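Local structure of chitin oligosaccharide binding protein NagB2 (Paenibacillus sp. FPU-7, 7EHU) at residues 148-158 with 290-300. The protein probably serves as an extracellular solute-binding protein that captures N,N'-diacetylchitobiose and N,N',N''-triacetylchitotriose for uptake by the bacterium. Numbering follows the deposited sequence.
Sequences VEGFYYNTKLF and VKDNVGYFRFP
Phe151 and Phe297 exchange both of their backbone hydrogen bonds, as do Tyr153 and Gly295, so strands 148-154 and 294-297 form an antiparallel ladder in the sheet of this periplasmic-binding-protein-type fold. The ladder illustrates how an inner strand divides its bonds: Gly150, Tyr152 and Asn154 make theirs with Asp274, Leu272 and Ala270. The straightest rung is Gly295 N to Tyr153 O, 2.8 Å and 168° at the hydrogen. Past the last rung, Thr155 N gives its hydrogen to Asn293 O (3.0 Å) from above that carbonyl's plane, and a water joins Thr155 OG1 to Asn293 OD1. Asn154, the N-cap of helix 155-160, receives Leu157 N on OD1 at 2.9 Å and Lys156 N more weakly. At the other end a water also links Glu149 O to Phe299 N.

On one face, the ring of Phe297 receives Phe151 CB over its centre, 3.7 Å from the centroid, and turns an edge, offset, toward the face of Tyr153. Replacing Phe297 with alanine would probably open a gap between Phe151 and Tyr153 and cost Phe158 CZ its contact with Phe297 CE1. On the opposite face, Tyr296 points an edge at the face of Tyr152, planes at 80°, while Tyr152 OH is hydrogen-bonded with Thr279 OG1 and Gly275 O. Tyr296 extends away from its own amide (chi1 -172°), which brings the ring alongside Gly150, with Phe151 N over one face, and its OH donates to a water at 2.7 Å that in turn donates to Val148 O.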
ATOM      1  N   VAL A 148      -0.524  -0.420   7.390  1.00  8.14           N
ATOM      2  CA  VAL A 148      -1.255   0.801   7.694  1.00  8.54           C
ATOM      3  C   VAL A 148      -0.524   1.935   6.983  1.00  7.90           C
ATOM      4  O   VAL A 148       0.652   1.804   6.619  1.00  8.58           O
ATOM      5  CB  VAL A 148      -1.361   1.103   9.206  1.00 10.44           C
ATOM      6  CG1 VAL A 148      -2.291   0.101   9.879  1.00 11.84           C
ATOM      7  CG2 VAL A 148      -0.005   1.149   9.873  1.00 10.36           C
ATOM      8  N   GLU A 149      -1.228   3.064   6.789  1.00  7.98           N
ATOM      9  CA  GLU A 149      -0.632   4.304   6.307  1.00  8.63           C
ATOM     10  C   GLU A 149      -0.778   5.362   7.381  1.00  8.47           C
ATOM     11  O   GLU A 149      -1.784   5.391   8.086  1.00  9.61           O
ATOM     12  CB  GLU A 149      -1.246   4.764   4.972  1.00  8.60           C
ATOM     13  CG  GLU A 149      -0.980   3.774   3.840  1.00  8.83           C
ATOM     14  CD  GLU A 149      -1.525   4.165   2.499  1.00  8.54           C
ATOM     15  OE1 GLU A 149      -1.967   5.332   2.316  1.00  8.69           O
ATOM     16  OE2 GLU A 149      -1.518   3.271   1.606  1.00  8.37           O
ATOM     17  N   GLY A 150       0.246   6.205   7.490  1.00  8.81           N
ATOM     18  CA  GLY A 150       0.282   7.244   8.499  1.00  9.17           C
ATOM     19  C   GLY A 150       1.522   8.089   8.306  1.00  8.84           C
ATOM     20  O   GLY A 150       2.242   7.932   7.324  1.00  8.95           O
ATOM     21  N   PHE A 151       1.760   9.002   9.252  1.00  8.76           N
ATOM     22  CA  PHE A 151       2.895   9.922   9.187  1.00  8.48           C
ATOM     23  C   PHE A 151       4.091   9.387   9.961  1.00  8.36           C
ATOM     24  O   PHE A 151       4.070   9.331  11.191  1.00  9.05           O
ATOM     25  CB  PHE A 151       2.530  11.296   9.743  1.00  9.79           C
ATOM     26  CG  PHE A 151       1.653  12.115   8.848  1.00  9.99           C
ATOM     27  CD1 PHE A 151       2.170  12.801   7.763  1.00 10.83           C
ATOM     28  CD2 PHE A 151       0.292  12.198   9.098  1.00 10.34           C
ATOM     29  CE1 PHE A 151       1.349  13.564   6.942  1.00 11.47           C
ATOM     30  CE2 PHE A 151      -0.526  12.965   8.292  1.00 11.96           C
ATOM     31  CZ  PHE A 151       0.002  13.648   7.219  1.00 12.27           C
ATOM     32  N   TYR A 152       5.143   9.024   9.243  1.00  9.38           N
ATOM     33  CA  TYR A 152       6.457   8.958   9.848  1.00  8.85           C
ATOM     34  C   TYR A 152       6.933  10.397  10.063  1.00  8.91           C
ATOM     35  O   TYR A 152       6.680  11.271   9.229  1.00  9.56           O
ATOM     36  CB  TYR A 152       7.420   8.265   8.894  1.00  8.83           C
ATOM     37  CG  TYR A 152       7.143   6.801   8.650  1.00  8.33           C
ATOM     38  CD1 TYR A 152       7.716   5.813   9.440  1.00  9.17           C
ATOM     39  CD2 TYR A 152       6.327   6.403   7.589  1.00  9.20           C
ATOM     40  CE1 TYR A 152       7.497   4.465   9.187  1.00  9.90           C
ATOM     41  CE2 TYR A 152       6.103   5.092   7.342  1.00 10.05           C
ATOM     42  CZ  TYR A 152       6.692   4.120   8.126  1.00  9.44           C
ATOM     43  OH  TYR A 152       6.454   2.794   7.827  1.00 10.95           O
ATOM     44  N   TYR A 153       7.614  10.672  11.172  1.00  8.50           N
ATOM     45  CA  TYR A 153       8.071  12.036  11.407  1.00  8.78           C
ATOM     46  C   TYR A 153       9.417  12.049  12.115  1.00  8.65           C
ATOM     47  O   TYR A 153       9.812  11.107  12.807  1.00  9.47           O
ATOM     48  CB  TYR A 153       7.009  12.887  12.126  1.00  9.15           C
ATOM     49  CG  TYR A 153       6.963  12.771  13.631  1.00  9.42           C
ATOM     50  CD1 TYR A 153       6.266  11.737  14.248  1.00 10.17           C
ATOM     51  CD2 TYR A 153       7.545  13.741  14.443  1.00 10.50           C
ATOM     52  CE1 TYR A 153       6.173  11.659  15.612  1.00 10.30           C
ATOM     53  CE2 TYR A 153       7.456  13.670  15.825  1.00 11.26           C
ATOM     54  CZ  TYR A 153       6.762  12.632  16.405  1.00 11.45           C
ATOM     55  OH  TYR A 153       6.680  12.575  17.766  1.00 13.49           O
ATOM     56  N   ASN A 154      10.130  13.141  11.884  1.00  8.92           N
ATOM     57  CA  ASN A 154      11.458  13.365  12.439  1.00  9.11           C
ATOM     58  C   ASN A 154      11.319  14.110  13.760  1.00  9.41           C
ATOM     59  O   ASN A 154      10.925  15.277  13.788  1.00 10.07           O
ATOM     60  CB  ASN A 154      12.277  14.118  11.405  1.00  9.55           C
ATOM     61  CG  ASN A 154      13.709  14.296  11.808  1.00  9.17           C
ATOM     62  OD1 ASN A 154      14.018  14.550  12.976  1.00 10.63           O
ATOM     63  ND2 ASN A 154      14.605  14.098  10.857  1.00 10.60           N
ATOM     64  N   THR A 155      11.625  13.413  14.848  1.00 10.45           N
ATOM     65  CA  THR A 155      11.437  13.988  16.169  1.00 10.79           C
ATOM     66  C   THR A 155      12.440  15.103  16.430  1.00 12.09           C
ATOM     67  O   THR A 155      12.154  16.013  17.217  1.00 13.28           O
ATOM     68  CB  THR A 155      11.561  12.898  17.244  1.00 11.02           C
ATOM     69  OG1 THR A 155      12.759  12.124  17.040  1.00 11.03           O
ATOM     70  CG2 THR A 155      10.366  11.961  17.217  1.00 12.85           C
ATOM     71  N   LYS A 156      13.608  15.047  15.786  1.00 12.77           N
ATOM     72  CA  LYS A 156      14.606  16.110  15.914  1.00 14.07           C
ATOM     73  C   LYS A 156      14.150  17.376  15.204  1.00 12.13           C
ATOM     74  O   LYS A 156      14.214  18.467  15.769  1.00 12.74           O
ATOM     75  CB  LYS A 156      15.928  15.614  15.314  1.00 17.57           C
ATOM     76  CG  LYS A 156      17.197  16.427  15.492  1.00 22.90           C
ATOM     77  CD  LYS A 156      17.224  17.385  14.330  1.00 26.22           C
ATOM     78  CE  LYS A 156      18.512  18.127  14.118  1.00 25.91           C
ATOM     79  NZ  LYS A 156      18.399  19.128  12.974  1.00 20.63           N
ATOM     80  N   LEU A 157      13.699  17.254  13.952  1.00 11.29           N
ATOM     81  CA  LEU A 157      13.246  18.436  13.233  1.00 11.30           C
ATOM     82  C   LEU A 157      12.016  19.035  13.896  1.00 11.68           C
ATOM     83  O   LEU A 157      11.872  20.258  13.957  1.00 12.81           O
ATOM     84  CB  LEU A 157      12.958  18.087  11.775  1.00 10.93           C
ATOM     85  CG  LEU A 157      14.168  17.734  10.915  1.00 11.62           C
ATOM     86  CD1 LEU A 157      13.703  17.267   9.546  1.00 12.13           C
ATOM     87  CD2 LEU A 157      15.158  18.899  10.777  1.00 12.38           C
ATOM     88  N   PHE A 158      11.101  18.194  14.391  1.00 11.70           N
ATOM     89  CA  PHE A 158       9.963  18.725  15.134  1.00 12.09           C
ATOM     90  C   PHE A 158      10.444  19.547  16.328  1.00 12.74           C
ATOM     91  O   PHE A 158       9.994  20.673  16.535  1.00 13.70           O
ATOM     92  CB  PHE A 158       9.023  17.593  15.596  1.00 11.76           C
ATOM     93  CG  PHE A 158       7.911  17.252  14.620  1.00 11.90           C
ATOM     94  CD1 PHE A 158       8.158  17.123  13.259  1.00 11.86           C
ATOM     95  CD2 PHE A 158       6.616  17.025  15.069  1.00 13.28           C
ATOM     96  CE1 PHE A 158       7.144  16.768  12.373  1.00 12.50           C
ATOM     97  CE2 PHE A 158       5.597  16.687  14.183  1.00 12.95           C
ATOM     98  CZ  PHE A 158       5.863  16.580  12.831  1.00 12.44           C
ATOM     99  N   VAL A 290      17.831   9.481   9.975  1.00  9.28           N
ATOM    100  CA  VAL A 290      16.766   9.699  10.940  1.00  9.33           C
ATOM    101  C   VAL A 290      16.447   8.455  11.758  1.00  9.54           C
ATOM    102  O   VAL A 290      15.518   8.494  12.574  1.00 10.05           O
ATOM    103  CB  VAL A 290      15.489  10.219  10.236  1.00  8.77           C
ATOM    104  CG1 VAL A 290      15.838  11.408   9.331  1.00 10.31           C
ATOM    105  CG2 VAL A 290      14.783   9.124   9.447  1.00  9.69           C
ATOM    106  N   LYS A 291      17.208   7.364  11.595  1.00 10.34           N
ATOM    107  CA  LYS A 291      16.840   6.078  12.181  1.00 10.47           C
ATOM    108  C   LYS A 291      16.769   6.116  13.705  1.00 10.27           C
ATOM    109  O   LYS A 291      16.058   5.287  14.286  1.00 11.95           O
ATOM    110  CB  LYS A 291      17.829   4.996  11.740  1.00 11.28           C
ATOM    111  CG  LYS A 291      19.212   5.140  12.352  1.00 12.80           C
ATOM    112  CD  LYS A 291      20.203   4.178  11.715  1.00 13.89           C
ATOM    113  CE  LYS A 291      21.606   4.283  12.346  1.00 14.33           C
ATOM    114  NZ  LYS A 291      21.597   4.040  13.815  1.00 14.73           N
ATOM    115  N   ASP A 292      17.462   7.049  14.363  1.00 10.40           N
ATOM    116  CA  ASP A 292      17.410   7.175  15.814  1.00 10.95           C
ATOM    117  C   ASP A 292      16.628   8.408  16.270  1.00 10.52           C
ATOM    118  O   ASP A 292      16.651   8.740  17.465  1.00 10.41           O
ATOM    119  CB  ASP A 292      18.807   7.164  16.423  1.00 11.66           C
ATOM    120  CG  ASP A 292      19.591   5.944  16.029  1.00 13.21           C
ATOM    121  OD1 ASP A 292      19.071   4.827  16.204  1.00 14.62           O
ATOM    122  OD2 ASP A 292      20.739   6.078  15.554  1.00 14.36           O
ATOM    123  N   ASN A 293      15.922   9.073  15.356  1.00  9.47           N
ATOM    124  CA  ASN A 293      15.158  10.278  15.639  1.00  9.11           C
ATOM    125  C   ASN A 293      13.873  10.292  14.821  1.00  9.22           C
ATOM    126  O   ASN A 293      13.556  11.264  14.134  1.00 10.18           O
ATOM    127  CB  ASN A 293      15.973  11.534  15.356  1.00  9.64           C
ATOM    128  CG  ASN A 293      17.131  11.696  16.301  1.00 10.83           C
ATOM    129  OD1 ASN A 293      16.962  12.188  17.432  1.00 11.98           O
ATOM    130  ND2 ASN A 293      18.307  11.282  15.876  1.00 11.96           N
ATOM    131  N   VAL A 294      13.109   9.198  14.907  1.00  9.43           N
ATOM    132  CA  VAL A 294      11.909   9.011  14.094  1.00  9.05           C
ATOM    133  C   VAL A 294      10.759   8.509  14.978  1.00  9.67           C
ATOM    134  O   VAL A 294      10.941   7.660  15.862  1.00 10.44           O
ATOM    135  CB  VAL A 294      12.181   8.099  12.867  1.00  9.87           C
ATOM    136  CG1 VAL A 294      12.714   6.711  13.281  1.00 10.33           C
ATOM    137  CG2 VAL A 294      10.966   7.989  11.984  1.00  9.22           C
ATOM    138  N   GLY A 295       9.573   9.060  14.749  1.00  9.40           N
ATOM    139  CA  GLY A 295       8.346   8.656  15.398  1.00  9.70           C
ATOM    140  C   GLY A 295       7.255   8.467  14.366  1.00  9.32           C
ATOM    141  O   GLY A 295       7.504   8.496  13.147  1.00  9.33           O
ATOM    142  N   TYR A 296       6.019   8.319  14.838  1.00  9.10           N
ATOM    143  CA  TYR A 296       4.909   8.027  13.948  1.00  9.45           C
ATOM    144  C   TYR A 296       3.623   8.530  14.570  1.00  9.47           C
ATOM    145  O   TYR A 296       3.455   8.445  15.787  1.00 10.27           O
ATOM    146  CB  TYR A 296       4.805   6.523  13.753  1.00  9.90           C
ATOM    147  CG  TYR A 296       3.822   6.047  12.723  1.00  9.56           C
ATOM    148  CD1 TYR A 296       4.189   5.917  11.391  1.00  8.78           C
ATOM    149  CD2 TYR A 296       2.529   5.665  13.083  1.00  9.59           C
ATOM    150  CE1 TYR A 296       3.315   5.421  10.459  1.00  9.69           C
ATOM    151  CE2 TYR A 296       1.648   5.166  12.158  1.00  9.74           C
ATOM    152  CZ  TYR A 296       2.045   5.051  10.841  1.00  9.25           C
ATOM    153  OH  TYR A 296       1.165   4.504   9.934  1.00  9.69           O
ATOM    154  N   PHE A 297       2.705   9.009  13.729  1.00  9.77           N
ATOM    155  CA  PHE A 297       1.354   9.306  14.180  1.00  9.69           C
ATOM    156  C   PHE A 297       0.360   9.018  13.063  1.00 10.13           C
ATOM    157  O   PHE A 297       0.647   9.234  11.880  1.00  9.98           O
ATOM    158  CB  PHE A 297       1.183  10.735  14.736  1.00 10.71           C
ATOM    159  CG  PHE A 297       1.595  11.852  13.813  1.00 10.40           C
ATOM    160  CD1 PHE A 297       2.905  12.305  13.783  1.00 10.79           C
ATOM    161  CD2 PHE A 297       0.641  12.499  13.010  1.00 10.83           C
ATOM    162  CE1 PHE A 297       3.278  13.371  12.963  1.00 11.64           C
ATOM    163  CE2 PHE A 297       1.012  13.561  12.177  1.00 11.23           C
ATOM    164  CZ  PHE A 297       2.338  13.996  12.164  1.00 11.03           C
ATOM    165  N   ARG A 298      -0.810   8.526  13.459  1.00 10.67           N
ATOM    166  CA  ARG A 298      -1.865   8.327  12.495  1.00 11.30           C
ATOM    167  C   ARG A 298      -2.433   9.680  12.070  1.00 11.28           C
ATOM    168  O   ARG A 298      -2.221  10.714  12.703  1.00 12.08           O
ATOM    169  CB  ARG A 298      -2.937   7.398  13.044  1.00 16.21           C
ATOM    170  CG  ARG A 298      -3.895   7.992  14.013  1.00 19.65           C
ATOM    171  CD  ARG A 298      -5.133   7.070  14.183  1.00 22.17           C
ATOM    172  NE  ARG A 298      -5.894   7.465  15.352  1.00 22.97           N
ATOM    173  CZ  ARG A 298      -5.698   7.012  16.586  1.00 24.96           C
ATOM    174  NH1 ARG A 298      -4.778   6.096  16.849  1.00 26.27           N
ATOM    175  NH2 ARG A 298      -6.449   7.478  17.561  1.00 26.02           N
ATOM    176  N   PHE A 299      -3.105   9.669  10.938  1.00 11.53           N
ATOM    177  CA  PHE A 299      -3.668  10.888  10.389  1.00 11.75           C
ATOM    178  C   PHE A 299      -4.483  11.605  11.471  1.00 12.54           C
ATOM    179  O   PHE A 299      -5.281  10.965  12.158  1.00 13.62           O
ATOM    180  CB  PHE A 299      -4.544  10.566   9.170  1.00 12.88           C
ATOM    181  CG  PHE A 299      -4.901  11.797   8.391  1.00 12.81           C
ATOM    182  CD1 PHE A 299      -6.012  12.562   8.739  1.00 13.78           C
ATOM    183  CD2 PHE A 299      -4.094  12.241   7.355  1.00 13.96           C
ATOM    184  CE1 PHE A 299      -6.304  13.728   8.069  1.00 15.23           C
ATOM    185  CE2 PHE A 299      -4.389  13.411   6.698  1.00 15.19           C
ATOM    186  CZ  PHE A 299      -5.495  14.147   7.055  1.00 15.95           C
ATOM    187  N   PRO A 300      -4.303  12.911  11.656  1.00 13.16           N
ATOM    188  CA  PRO A 300      -4.964  13.607  12.772  1.00 13.91           C
ATOM    189  C   PRO A 300      -6.462  13.813  12.561  1.00 14.82           C
ATOM    190  O   PRO A 300      -6.977  13.804  11.446  1.00 15.59           O
ATOM    191  CB  PRO A 300      -4.251  14.961  12.809  1.00 14.75           C
ATOM    192  CG  PRO A 300      -3.798  15.176  11.377  1.00 15.73           C
ATOM    193  CD  PRO A 300      -3.405  13.803  10.896  1.00 14.69           C
TER
HETATM  194  O   HOH W   1       2.589   3.577   7.838  1.00  9.87           O
HETATM  195  O   HOH W   2      -3.181   7.382   9.348  1.00 11.24           O
HETATM  196  O   HOH W   3      14.709  12.813  18.793  1.00 10.81           O